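Side-chain contacts in caspase Nc subunit 1 (PDB 2FP3), which acts as an initiator caspase, a cysteine protease that starts the cascade of caspases carrying out apoptosis in the fruit fly: residues M66-D71 with R77-A82; V106-F111 with S153-Q158; M135-S140 with K146-D151; K159-F164 with V235-T240. The protein carries 2 engineered substitutions. All blocks are in the same frame, centred on the assembly; numbering follows the deposited sequence.

Contact 1 (M66-D71 with R77-A82); sequences MVNIMD and RRRIGA
Met70 and Arg79 approach to 5.1 Å between their CA atoms where the chain leaves strand 62-68 and meets the loop folded back before helix 82-95, a loop shaped by an inverse gamma turn centred on Arg79 and a type II turn from Arg79 to Ala82. This is the C-terminal end of strand 62-68 in the caspase sheet, next to the active site, and Arg79 carries most of its hydrogen bonds. Its side chain is bent about the CG-CD bond (chi3 50°), which brings the guanidinium end-on to the amide of Asn68. NH1 donates to Asn68 OD1 at 2.8 Å, almost in line with the C=O bond, and NH2 reaches the same OD1 at 3.1 Å on a lone pair. OD1 lies in the guanidinium plane, so one oxygen is held by two N-H groups, which should fix the rotation of both flat groups; their planes stand 34° apart. NH1 also points to the carbonyl O of Ile69, but the modelled spacing is too short to be trusted. The other end of the amide is occupied as well: ND2 of Asn68 donates to Ala82 O at 2.9 Å, from above that carbonyl's plane, and bonds to Ser86 of the helix. Ala82 CB lies above one face of the guanidinium, displaced toward its rim, while Phe183 makes a cation-pi contact with Arg79. Arg79 also touches the presumed catalytic His137, consistent with the arginine that lines the S1 pocket in related caspases. The apolar packing between the segments comes down to Met70 CB resting 4.2 Å from Ala82 CB.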
loop_
_atom_site.group_PDB
_atom_site.type_symbol
_atom_site.label_atom_id
_atom_site.label_comp_id
_atom_site.label_asym_id
_atom_site.label_seq_id
_atom_site.Cartn_x
_atom_site.Cartn_y
_atom_site.Cartn_z
ATOM N N MET A 66 2.937 -3.043 -6.842
ATOM C CA MET A 66 3.562 -3.784 -5.758
ATOM C C MET A 66 5.031 -4.035 -6.039
ATOM O O MET A 66 5.376 -4.677 -7.025
ATOM C CB MET A 66 2.869 -5.122 -5.545
ATOM C CG MET A 66 3.050 -5.649 -4.139
ATOM S SD MET A 66 3.204 -7.425 -4.050
ATOM C CE MET A 66 1.596 -7.941 -4.545
ATOM N N VAL A 67 5.897 -3.525 -5.173
ATOM C CA VAL A 67 7.331 -3.712 -5.338
ATOM C C VAL A 67 7.914 -4.388 -4.089
ATOM O O VAL A 67 8.021 -3.774 -3.030
ATOM C CB VAL A 67 8.025 -2.361 -5.582
ATOM C CG1 VAL A 67 9.533 -2.539 -5.597
ATOM C CG2 VAL A 67 7.536 -1.762 -6.894
ATOM N N ASN A 68 8.270 -5.661 -4.222
ATOM C CA ASN A 68 8.827 -6.430 -3.114
ATOM C C ASN A 68 10.316 -6.710 -3.359
ATOM O O ASN A 68 10.669 -7.641 -4.086
ATOM C CB ASN A 68 8.069 -7.756 -2.975
ATOM C CG ASN A 68 8.168 -8.348 -1.578
ATOM O OD1 ASN A 68 8.979 -7.915 -0.759
ATOM N ND2 ASN A 68 7.340 -9.353 -1.303
ATOM N N ILE A 69 11.181 -5.894 -2.762
ATOM C CA ILE A 69 12.631 -6.049 -2.902
ATOM C C ILE A 69 13.114 -7.037 -1.839
ATOM O O ILE A 69 12.873 -6.836 -0.647
ATOM C CB ILE A 69 13.351 -4.701 -2.686
ATOM C CG1 ILE A 69 12.787 -3.654 -3.647
ATOM C CG2 ILE A 69 14.847 -4.865 -2.890
ATOM C CD1 ILE A 69 13.386 -2.278 -3.469
ATOM N N MET A 70 13.801 -8.095 -2.250
ATOM C CA MET A 70 14.249 -9.071 -1.269
ATOM C C MET A 70 15.692 -9.536 -1.377
ATOM O O MET A 70 16.080 -10.499 -0.724
ATOM C CB MET A 70 13.313 -10.276 -1.285
ATOM C CG MET A 70 13.090 -10.867 -2.657
ATOM S SD MET A 70 11.767 -12.076 -2.611
ATOM C CE MET A 70 12.631 -13.475 -1.883
ATOM N N ASP A 71 16.488 -8.851 -2.187
ATOM C CA ASP A 71 17.892 -9.212 -2.343
ATOM C C ASP A 71 18.771 -7.977 -2.249
ATOM O O ASP A 71 18.508 -6.959 -2.891
ATOM C CB ASP A 71 18.122 -9.924 -3.678
ATOM C CG ASP A 71 17.666 -11.376 -3.653
ATOM O OD1 ASP A 71 17.650 -12.009 -4.729
ATOM O OD2 ASP A 71 17.333 -11.891 -2.565
ATOM N N ARG A 77 21.020 -9.942 4.359
ATOM C CA ARG A 77 19.796 -9.207 4.647
ATOM C C ARG A 77 18.630 -9.750 3.829
ATOM O O ARG A 77 17.562 -9.141 3.772
ATOM C CB ARG A 77 19.985 -7.720 4.340
ATOM C CG ARG A 77 21.209 -7.099 4.988
ATOM C CD ARG A 77 21.125 -5.583 4.970
ATOM N NE ARG A 77 20.051 -5.099 5.832
ATOM C CZ ARG A 77 19.771 -3.815 6.032
ATOM N NH1 ARG A 77 20.489 -2.877 5.428
ATOM N NH2 ARG A 77 18.777 -3.468 6.841
ATOM N N ARG A 78 18.843 -10.900 3.196
ATOM C CA ARG A 78 17.814 -11.530 2.381
ATOM C C ARG A 78 16.512 -11.696 3.159
ATOM O O ARG A 78 16.431 -12.514 4.072
ATOM C CB ARG A 78 18.295 -12.897 1.897
ATOM C CG ARG A 78 17.251 -13.677 1.120
ATOM C CD ARG A 78 17.770 -15.048 0.731
ATOM N NE ARG A 78 16.767 -15.826 0.013
ATOM C CZ ARG A 78 16.967 -17.059 -0.441
ATOM N NH1 ARG A 78 18.137 -17.654 -0.252
ATOM N NH2 ARG A 78 16.000 -17.696 -1.086
ATOM N N ARG A 79 15.497 -10.920 2.788
ATOM C CA ARG A 79 14.197 -10.985 3.447
ATOM C C ARG A 79 13.460 -12.275 3.099
ATOM O O ARG A 79 12.649 -12.305 2.175
ATOM C CB ARG A 79 13.336 -9.785 3.044
ATOM C CG ARG A 79 13.763 -8.463 3.664
ATOM C CD ARG A 79 12.913 -7.308 3.147
ATOM N NE ARG A 79 11.485 -7.607 3.235
ATOM C CZ ARG A 79 10.654 -7.577 2.199
ATOM N NH1 ARG A 79 11.106 -7.254 0.995
ATOM N NH2 ARG A 79 9.375 -7.893 2.360
ATOM N N ILE A 80 13.748 -13.338 3.844
ATOM C CA ILE A 80 13.107 -14.625 3.610
ATOM C C ILE A 80 11.674 -14.599 4.128
ATOM O O ILE A 80 11.421 -14.204 5.266
ATOM C CB ILE A 80 13.889 -15.769 4.296
ATOM C CG1 ILE A 80 15.284 -15.882 3.671
ATOM C CG2 ILE A 80 13.126 -17.085 4.159
ATOM C CD1 ILE A 80 16.131 -17.003 4.233
ATOM N N GLY A 81 10.740 -15.020 3.281
ATOM C CA GLY A 81 9.338 -15.020 3.657
ATOM C C GLY A 81 8.598 -13.878 2.978
ATOM O O GLY A 81 7.375 -13.769 3.069
ATOM N N ALA A 82 9.350 -13.027 2.287
ATOM C CA ALA A 82 8.783 -11.881 1.590
ATOM C C ALA A 82 7.796 -12.291 0.502
ATOM O O ALA A 82 6.735 -11.676 0.357
ATOM C CB ALA A 82 9.899 -11.035 0.988
#

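Contact 2 (V106-F111 with S153-Q158); sequences VNQDQF and SVVDMQ
The amide of Gln108 appears to offer one face to Val155 CG2, the exact fit being doubtful because the modelled 3.1 Å between Val155 CG2 and Gln108 CD is too tight to be trusted. Val154 O lies 2.7 Å from the atom modelled as Gln108 OE1. Two oxygens so close suggest that the amide is turned over in the model; with nitrogen in that place a hydrogen bond to the carbonyl would be possible. Gln108 reaches this far because its chain is stretched, CG lying anti to the backbone N (chi1 -178°) and CD continuing the same line. Nearer the backbone, its CB meets Ser153 OG at 3.3 Å. That hydroxyl has its polar partner in Asp151, so its contact with Gln108 is simple packing. A second pair of amides braces the helix from which Gln108 projects. Asn107 is the N-cap of helix 108-119 and forms a capping box with Gln110: Gln110 N donates to Asn107 OD1 at 2.5 Å from above the amide plane, while Asn107 N donates to Gln110 OE1 at 3.1 Å, in plane and on a lone pair. The box should hold the first turn, and with it the root of Gln108. In this corner of the caspase domain, the start of helix 108-119 therefore lies against the outer strand 154-156. That strand is paired through Val155 with Val147 of strand 146-148 and runs straight into helix 157-162, while Phe111, one turn along the first helix, meets the ring of Phe149.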
loop_
_atom_site.group_PDB
_atom_site.type_symbol
_atom_site.label_atom_id
_atom_site.label_comp_id
_atom_site.label_asym_id
_atom_site.label_seq_id
_atom_site.Cartn_x
_atom_site.Cartn_y
_atom_site.Cartn_z
ATOM N N VAL A 106 14.587 -4.383 -7.694
ATOM C CA VAL A 106 14.829 -3.293 -8.625
ATOM C C VAL A 106 15.727 -2.280 -7.942
ATOM O O VAL A 106 15.752 -2.192 -6.714
ATOM C CB VAL A 106 13.511 -2.592 -9.078
ATOM C CG1 VAL A 106 12.671 -3.546 -9.899
ATOM C CG2 VAL A 106 12.731 -2.102 -7.880
ATOM N N ASN A 107 16.473 -1.528 -8.741
ATOM C CA ASN A 107 17.379 -0.517 -8.216
ATOM C C ASN A 107 16.708 0.849 -8.191
ATOM O O ASN A 107 15.648 1.043 -8.777
ATOM C CB ASN A 107 18.646 -0.449 -9.072
ATOM C CG ASN A 107 18.355 -0.105 -10.517
ATOM O OD1 ASN A 107 17.812 0.956 -10.820
ATOM N ND2 ASN A 107 18.714 -1.008 -11.421
ATOM N N GLN A 108 17.342 1.793 -7.511
ATOM C CA GLN A 108 16.814 3.139 -7.399
ATOM C C GLN A 108 16.364 3.686 -8.748
ATOM O O GLN A 108 15.303 4.305 -8.858
ATOM C CB GLN A 108 17.873 4.063 -6.806
ATOM C CG GLN A 108 17.401 5.480 -6.595
ATOM C CD GLN A 108 18.434 6.328 -5.891
ATOM O OE1 GLN A 108 19.036 5.900 -4.903
ATOM N NE2 GLN A 108 18.636 7.543 -6.383
ATOM N N ASP A 109 17.170 3.452 -9.774
ATOM C CA ASP A 109 16.861 3.947 -11.104
ATOM C C ASP A 109 15.666 3.244 -11.737
ATOM O O ASP A 109 14.810 3.886 -12.335
ATOM C CB ASP A 109 18.084 3.808 -12.010
ATOM C CG ASP A 109 17.919 4.544 -13.321
ATOM O OD1 ASP A 109 17.720 5.777 -13.283
ATOM O OD2 ASP A 109 17.986 3.892 -14.386
ATOM N N GLN A 110 15.605 1.925 -11.618
ATOM C CA GLN A 110 14.496 1.177 -12.195
ATOM C C GLN A 110 13.194 1.527 -11.481
ATOM O O GLN A 110 12.156 1.738 -12.114
ATOM C CB GLN A 110 14.752 -0.321 -12.074
ATOM C CG GLN A 110 15.981 -0.807 -12.812
ATOM C CD GLN A 110 16.198 -2.300 -12.640
ATOM O OE1 GLN A 110 16.277 -2.801 -11.516
ATOM N NE2 GLN A 110 16.296 -3.019 -13.755
ATOM N N PHE A 111 13.260 1.603 -10.158
ATOM C CA PHE A 111 12.087 1.912 -9.360
ATOM C C PHE A 111 11.349 3.150 -9.823
ATOM O O PHE A 111 10.147 3.104 -10.058
ATOM C CB PHE A 111 12.450 2.099 -7.889
ATOM C CG PHE A 111 11.275 2.473 -7.041
ATOM C CD1 PHE A 111 10.267 1.551 -6.796
ATOM C CD2 PHE A 111 11.121 3.768 -6.584
ATOM C CE1 PHE A 111 9.121 1.916 -6.123
ATOM C CE2 PHE A 111 9.977 4.144 -5.908
ATOM C CZ PHE A 111 8.970 3.215 -5.676
ATOM N N SER A 153 21.515 0.955 -2.949
ATOM C CA SER A 153 21.365 2.408 -2.942
ATOM C C SER A 153 20.183 2.862 -2.074
ATOM O O SER A 153 19.315 2.065 -1.720
ATOM C CB SER A 153 21.189 2.925 -4.370
ATOM O OG SER A 153 20.024 2.389 -4.968
ATOM N N VAL A 154 20.155 4.150 -1.743
ATOM C CA VAL A 154 19.101 4.704 -0.903
ATOM C C VAL A 154 18.495 5.991 -1.463
ATOM O O VAL A 154 19.106 6.667 -2.293
ATOM C CB VAL A 154 19.632 4.988 0.511
ATOM C CG1 VAL A 154 20.120 3.699 1.148
ATOM C CG2 VAL A 154 20.752 5.996 0.443
ATOM N N VAL A 155 17.294 6.323 -0.993
ATOM C CA VAL A 155 16.582 7.518 -1.441
ATOM C C VAL A 155 15.727 8.074 -0.309
ATOM O O VAL A 155 15.275 7.323 0.557
ATOM C CB VAL A 155 15.619 7.198 -2.604
ATOM C CG1 VAL A 155 15.037 8.481 -3.167
ATOM C CG2 VAL A 155 16.329 6.413 -3.673
ATOM N N ASP A 156 15.505 9.387 -0.321
ATOM C CA ASP A 156 14.665 10.020 0.688
ATOM C C ASP A 156 13.235 9.608 0.379
ATOM O O ASP A 156 12.756 9.813 -0.735
ATOM C CB ASP A 156 14.755 11.549 0.612
ATOM C CG ASP A 156 15.918 12.115 1.400
ATOM O OD1 ASP A 156 16.015 13.356 1.499
ATOM O OD2 ASP A 156 16.734 11.329 1.921
ATOM N N MET A 157 12.546 9.028 1.351
ATOM C CA MET A 157 11.173 8.627 1.109
ATOM C C MET A 157 10.382 9.843 0.645
ATOM O O MET A 157 9.372 9.724 -0.048
ATOM C CB MET A 157 10.551 8.037 2.367
ATOM C CG MET A 157 9.240 7.352 2.081
ATOM S SD MET A 157 8.883 6.095 3.278
ATOM C CE MET A 157 8.059 7.081 4.545
ATOM N N GLN A 158 10.851 11.018 1.034
ATOM C CA GLN A 158 10.207 12.253 0.626
ATOM C C GLN A 158 10.174 12.271 -0.903
ATOM O O GLN A 158 9.168 12.626 -1.504
ATOM C CB GLN A 158 11.003 13.456 1.138
ATOM C CG GLN A 158 10.276 14.316 2.152
ATOM C CD GLN A 158 9.038 14.977 1.580
ATOM O OE1 GLN A 158 8.017 14.328 1.366
ATOM N NE2 GLN A 158 9.127 16.279 1.323
#

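Contact 3 (M135-S140 with K146-D151); sequences MTHGNS and KVEFRD. Engineered in segment 146-151: Arg150 (natural residue Cys).
Thr136 begins the contact through its hydroxyl, which donates to Glu148 O at 2.7 Å from well above the plane of that carbonyl. OG1 lies anti to the backbone N (chi1 -179°), the torsion that turns it to the neighbouring strand; it is also bonded to Tyr72 OH. At His137 the backbone takes over: its carbonyl O receives Glu148 N at 3.0 Å with a nearly straight N-H...O angle of 170°. The side chains of this pair lie close, Glu148 OE2 being 3.6 Å from His137 CB, but OE2 and the imidazole nitrogens do not meet. Both polar ends go instead to Arg77: OE2 forms a salt bridge with its guanidinium, and His137 NE2 bonds to its carbonyl O. One loop residue thus orients the imidazole and pins the carboxylate beside it, while the ring of Tyr72 meets that of His137. Gly138 faces Val147 in a non-hydrogen-bonded antiparallel pair, its CA 3.4 Å from Lys146 O in a CA-H...O contact. Asn139 and Lys146 close the ladder as a hydrogen-bonded pair: Asn139 N donates to Lys146 O at 3.1 Å, and Lys146 N returns to Asn139 O at 2.8 Å. Their side chains share one face of the hairpin, CB to CB 4.5 Å, before the extended lysine leads away. The whole is a short beta hairpin formed by the C-terminal end of strand 130-139 and strand 146-148, with the His-Gly pair of the caspase active site built into its first arm; His137 is the catalytic histidine by similarity.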
loop_
_atom_site.group_PDB
_atom_site.type_symbol
_atom_site.label_atom_id
_atom_site.label_comp_id
_atom_site.label_asym_id
_atom_site.label_seq_id
_atom_site.Cartn_x
_atom_site.Cartn_y
_atom_site.Cartn_z
ATOM N N MET A 135 7.858 -2.849 -0.405
ATOM C CA MET A 135 8.393 -3.638 0.693
ATOM C C MET A 135 9.894 -3.801 0.547
ATOM O O MET A 135 10.368 -4.487 -0.354
ATOM C CB MET A 135 7.703 -5.000 0.731
ATOM C CG MET A 135 6.227 -4.871 1.006
ATOM S SD MET A 135 5.304 -6.354 0.683
ATOM C CE MET A 135 5.360 -6.387 -1.132
ATOM N N THR A 136 10.632 -3.147 1.438
ATOM C CA THR A 136 12.089 -3.196 1.438
ATOM C C THR A 136 12.608 -2.826 2.831
ATOM O O THR A 136 11.856 -2.836 3.801
ATOM C CB THR A 136 12.658 -2.202 0.418
ATOM O OG1 THR A 136 14.090 -2.267 0.418
ATOM C CG2 THR A 136 12.221 -0.797 0.773
ATOM N N HIS A 137 13.895 -2.509 2.924
ATOM C CA HIS A 137 14.497 -2.114 4.191
ATOM C C HIS A 137 14.533 -0.588 4.256
ATOM O O HIS A 137 14.734 0.079 3.238
ATOM C CB HIS A 137 15.920 -2.667 4.305
ATOM C CG HIS A 137 15.985 -4.159 4.417
ATOM N ND1 HIS A 137 15.243 -4.870 5.335
ATOM C CD2 HIS A 137 16.738 -5.071 3.757
ATOM C CE1 HIS A 137 15.537 -6.155 5.238
ATOM N NE2 HIS A 137 16.441 -6.304 4.288
ATOM N N GLY A 138 14.337 -0.041 5.452
ATOM C CA GLY A 138 14.350 1.403 5.619
ATOM C C GLY A 138 15.363 1.883 6.642
ATOM O O GLY A 138 15.591 1.231 7.663
ATOM N N ASN A 139 15.965 3.036 6.373
ATOM C CA ASN A 139 16.969 3.603 7.267
ATOM C C ASN A 139 16.552 5.009 7.714
ATOM O O ASN A 139 15.850 5.716 6.989
ATOM C CB ASN A 139 18.320 3.640 6.544
ATOM C CG ASN A 139 19.486 3.826 7.491
ATOM O OD1 ASN A 139 19.578 3.155 8.520
ATOM N ND2 ASN A 139 20.395 4.727 7.139
ATOM N N SER A 140 16.986 5.409 8.909
ATOM C CA SER A 140 16.641 6.722 9.456
ATOM C C SER A 140 17.839 7.661 9.591
ATOM O O SER A 140 18.149 8.126 10.689
ATOM C CB SER A 140 15.978 6.556 10.826
ATOM O OG SER A 140 14.867 5.680 10.758
ATOM N N LYS A 146 15.050 7.080 4.738
ATOM C CA LYS A 146 15.487 6.557 3.451
ATOM C C LYS A 146 14.964 5.156 3.143
ATOM O O LYS A 146 14.473 4.452 4.023
ATOM C CB LYS A 146 17.017 6.560 3.386
ATOM C CG LYS A 146 17.646 7.941 3.546
ATOM C CD LYS A 146 19.165 7.873 3.465
ATOM C CE LYS A 146 19.795 9.251 3.604
ATOM N NZ LYS A 146 21.282 9.183 3.539
ATOM N N VAL A 147 15.084 4.759 1.880
ATOM C CA VAL A 147 14.623 3.449 1.439
ATOM C C VAL A 147 15.697 2.778 0.590
ATOM O O VAL A 147 16.273 3.404 -0.295
ATOM C CB VAL A 147 13.313 3.579 0.614
ATOM C CG1 VAL A 147 12.892 2.237 0.076
ATOM C CG2 VAL A 147 12.210 4.153 1.483
ATOM N N GLU A 148 15.962 1.504 0.872
ATOM C CA GLU A 148 16.968 0.726 0.141
ATOM C C GLU A 148 16.398 -0.016 -1.058
ATOM O O GLU A 148 15.213 -0.363 -1.085
ATOM C CB GLU A 148 17.602 -0.336 1.035
ATOM C CG GLU A 148 18.723 0.094 1.933
ATOM C CD GLU A 148 19.482 -1.110 2.452
ATOM O OE1 GLU A 148 20.322 -1.652 1.702
ATOM O OE2 GLU A 148 19.219 -1.528 3.598
ATOM N N PHE A 149 17.263 -0.291 -2.030
ATOM C CA PHE A 149 16.875 -1.039 -3.216
ATOM C C PHE A 149 17.869 -2.186 -3.416
ATOM O O PHE A 149 18.794 -2.352 -2.622
ATOM C CB PHE A 149 16.851 -0.130 -4.453
ATOM C CG PHE A 149 15.802 0.948 -4.392
ATOM C CD1 PHE A 149 16.116 2.222 -3.923
ATOM C CD2 PHE A 149 14.490 0.680 -4.769
ATOM C CE1 PHE A 149 15.140 3.208 -3.829
ATOM C CE2 PHE A 149 13.508 1.662 -4.675
ATOM C CZ PHE A 149 13.832 2.927 -4.204
ATOM N N ARG A 150 17.663 -2.972 -4.470
ATOM C CA ARG A 150 18.518 -4.114 -4.799
ATOM C C ARG A 150 20.015 -3.785 -4.794
ATOM O O ARG A 150 20.819 -4.495 -4.191
ATOM C CB ARG A 150 18.130 -4.658 -6.178
ATOM C CG ARG A 150 19.052 -5.739 -6.712
ATOM C CD ARG A 150 19.453 -5.437 -8.139
ATOM N NE ARG A 150 19.966 -6.621 -8.821
ATOM C CZ ARG A 150 20.271 -6.665 -10.115
ATOM N NH1 ARG A 150 20.121 -5.588 -10.879
ATOM N NH2 ARG A 150 20.715 -7.794 -10.650
ATOM N N ASP A 151 20.376 -2.708 -5.481
ATOM C CA ASP A 151 21.761 -2.275 -5.584
ATOM C C ASP A 151 22.295 -1.682 -4.281
ATOM O O ASP A 151 23.406 -1.158 -4.239
ATOM C CB ASP A 151 21.895 -1.255 -6.719
ATOM C CG ASP A 151 21.038 -0.021 -6.501
ATOM O OD1 ASP A 151 20.986 0.844 -7.407
ATOM O OD2 ASP A 151 20.421 0.083 -5.418
#

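Contact 4 (K159-F164 with V235-T240); sequences KIKDHF and VCYANT
Tyr237 OH is gripped by two partners, Lys161 NZ across this contact and Asp299 OD2 of the neighbouring strand 297-301. The lysine donates to it at 3.1 Å. This small bridge of 96 Å² of buried surface links helix 157-162 to the end of strand 233-237 in the central sheet of the caspase alpha/beta fold. The backbones stay well apart, 8.6 Å between Lys161 CA and Val235 CA at the nearest, so long side chains must make the connection. Lys161 does so fully extended: CG lies anti to the carbonyl carbon (chi1 -62°), and every later torsion is close to 180°, carrying NZ to the far end of a straight rod. It comes at the edge of the tyrosine ring, near the ring plane, and the two side chains cross at roughly a right angle. The ammonium is directed at the hydroxyl and does not lie over the ring face. A positive lysine next to this phenol oxygen and the carboxylate of Asp299 would form a mixed polar chain, and could polarise the O-H group; Asp299 also pairs with Val235 through backbone bonds. Met157, at the start of the same helix, packs against the Tyr237 ring. The tyrosine side chain is also about 4 Å, nearest atoms, from that of Ala184, the changed residue at the active-site position, so the tyrosine, though not necessarily its hydroxyl end, borders the catalytic centre. Apart from the polar link, the lysine meets the strand through one apolar contact, Lys161 CE 4.1 Å from Val235 CG1.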
loop_
_atom_site.group_PDB
_atom_site.type_symbol
_atom_site.label_atom_id
_atom_site.label_comp_id
_atom_site.label_asym_id
_atom_site.label_seq_id
_atom_site.Cartn_x
_atom_site.Cartn_y
_atom_site.Cartn_z
ATOM N N LYS A 159 11.286 11.890 -1.519
ATOM C CA LYS A 159 11.385 11.855 -2.973
ATOM C C LYS A 159 10.205 11.051 -3.501
ATOM O O LYS A 159 9.415 11.540 -4.307
ATOM C CB LYS A 159 12.699 11.189 -3.405
ATOM C CG LYS A 159 12.963 11.183 -4.913
ATOM C CD LYS A 159 13.618 12.477 -5.404
ATOM C CE LYS A 159 12.709 13.694 -5.257
ATOM N NZ LYS A 159 13.356 14.947 -5.748
ATOM N N ILE A 160 10.092 9.817 -3.021
ATOM C CA ILE A 160 9.018 8.932 -3.420
ATOM C C ILE A 160 7.637 9.583 -3.261
ATOM O O ILE A 160 6.844 9.586 -4.198
ATOM C CB ILE A 160 9.070 7.630 -2.606
ATOM C CG1 ILE A 160 10.443 6.987 -2.773
ATOM C CG2 ILE A 160 7.985 6.673 -3.072
ATOM C CD1 ILE A 160 10.613 5.680 -2.019
ATOM N N LYS A 161 7.342 10.134 -2.089
ATOM C CA LYS A 161 6.042 10.770 -1.880
ATOM C C LYS A 161 5.802 11.886 -2.889
ATOM O O LYS A 161 4.735 11.962 -3.503
ATOM C CB LYS A 161 5.940 11.363 -0.471
ATOM C CG LYS A 161 6.052 10.356 0.650
ATOM C CD LYS A 161 6.019 11.030 2.007
ATOM C CE LYS A 161 6.294 10.018 3.104
ATOM N NZ LYS A 161 6.129 10.593 4.465
ATOM N N ASP A 162 6.802 12.747 -3.049
ATOM C CA ASP A 162 6.724 13.887 -3.952
ATOM C C ASP A 162 6.325 13.515 -5.365
ATOM O O ASP A 162 5.763 14.330 -6.097
ATOM C CB ASP A 162 8.061 14.625 -3.960
ATOM C CG ASP A 162 8.276 15.448 -2.701
ATOM O OD1 ASP A 162 7.959 14.953 -1.597
ATOM O OD2 ASP A 162 8.768 16.590 -2.813
ATOM N N HIS A 163 6.604 12.282 -5.757
ATOM C CA HIS A 163 6.238 11.857 -7.090
ATOM C C HIS A 163 4.733 11.985 -7.305
ATOM O O HIS A 163 4.270 12.128 -8.433
ATOM C CB HIS A 163 6.664 10.413 -7.330
ATOM C CG HIS A 163 6.278 9.902 -8.681
ATOM N ND1 HIS A 163 5.106 9.216 -8.910
ATOM C CD2 HIS A 163 6.868 10.056 -9.892
ATOM C CE1 HIS A 163 4.988 8.970 -10.203
ATOM N NE2 HIS A 163 6.043 9.469 -10.821
ATOM N N PHE A 164 3.971 11.957 -6.216
ATOM C CA PHE A 164 2.523 12.031 -6.310
ATOM C C PHE A 164 1.917 13.417 -6.230
ATOM O O PHE A 164 0.715 13.554 -6.028
ATOM C CB PHE A 164 1.898 11.106 -5.266
ATOM C CG PHE A 164 2.244 9.660 -5.478
ATOM C CD1 PHE A 164 1.437 8.848 -6.269
ATOM C CD2 PHE A 164 3.419 9.125 -4.940
ATOM C CE1 PHE A 164 1.793 7.515 -6.526
ATOM C CE2 PHE A 164 3.786 7.795 -5.188
ATOM C CZ PHE A 164 2.971 6.990 -5.983
ATOM N N VAL A 235 -0.513 7.597 3.812
ATOM C CA VAL A 235 0.814 7.000 3.851
ATOM C C VAL A 235 0.789 6.080 5.055
ATOM O O VAL A 235 0.664 6.528 6.195
ATOM C CB VAL A 235 1.925 8.052 4.012
ATOM C CG1 VAL A 235 3.287 7.360 4.091
ATOM C CG2 VAL A 235 1.903 9.006 2.825
ATOM N N CYS A 236 0.890 4.783 4.792
ATOM C CA CYS A 236 0.826 3.776 5.842
ATOM C C CYS A 236 2.184 3.184 6.177
ATOM O O CYS A 236 2.995 2.917 5.287
ATOM C CB CYS A 236 -0.146 2.680 5.410
ATOM S SG CYS A 236 -1.677 3.374 4.741
ATOM N N TYR A 237 2.418 2.985 7.468
ATOM C CA TYR A 237 3.676 2.441 7.960
ATOM C C TYR A 237 3.400 1.312 8.942
ATOM O O TYR A 237 2.290 1.174 9.442
ATOM C CB TYR A 237 4.458 3.504 8.729
ATOM C CG TYR A 237 4.497 4.884 8.122
ATOM C CD1 TYR A 237 5.369 5.177 7.080
ATOM C CD2 TYR A 237 3.696 5.910 8.628
ATOM C CE1 TYR A 237 5.454 6.461 6.553
ATOM C CE2 TYR A 237 3.768 7.198 8.108
ATOM C CZ TYR A 237 4.654 7.469 7.066
ATOM O OH TYR A 237 4.758 8.739 6.535
ATOM N N ALA A 238 4.427 0.516 9.222
ATOM C CA ALA A 238 4.328 -0.570 10.192
ATOM C C ALA A 238 5.257 -0.122 11.320
ATOM O O ALA A 238 6.218 -0.807 11.673
ATOM C CB ALA A 238 4.817 -1.875 9.584
ATOM N N ASN A 239 4.948 1.050 11.866
ATOM C CA ASN A 239 5.723 1.694 12.923
ATOM C C ASN A 239 6.167 0.820 14.094
ATOM O O ASN A 239 5.449 0.657 15.082
ATOM C CB ASN A 239 4.946 2.899 13.448
ATOM C CG ASN A 239 5.851 4.000 13.943
ATOM O OD1 ASN A 239 6.732 4.468 13.219
ATOM N ND2 ASN A 239 5.635 4.431 15.176
ATOM N N THR A 240 7.372 0.274 13.967
ATOM C CA THR A 240 7.985 -0.569 14.984
ATOM C C THR A 240 9.481 -0.666 14.681
ATOM O O THR A 240 9.883 -1.045 13.578
ATOM C CB THR A 240 7.357 -1.978 15.020
ATOM O OG1 THR A 240 6.095 -1.914 15.698
ATOM C CG2 THR A 240 8.267 -2.961 15.744
#

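All four contacts reach one sheet and are partly buried; contacts 1 to 3 lie farther out, their centres about 15 to 17 Å from the chain centre, and contact 4 is deepest at about 9 Å. Contact 3 holds His137, and contacts 1 and 4 bring side chains close to active-site positions. Contacts 1 and 3 sit on neighbouring strands 62-68 and 130-139, joined by the Arg77-Glu148 salt bridge; their chemistry is charged side chains and backbone bonds. Contact 2, whose loop encloses contact 3, shares the ladder from strand 146-148 to 154-156 but is mainly packing, steadied by a helix cap. Contact 4 shares helix 157-162 with contact 2, yet is the smallest, with a single lysine-tyrosine bond.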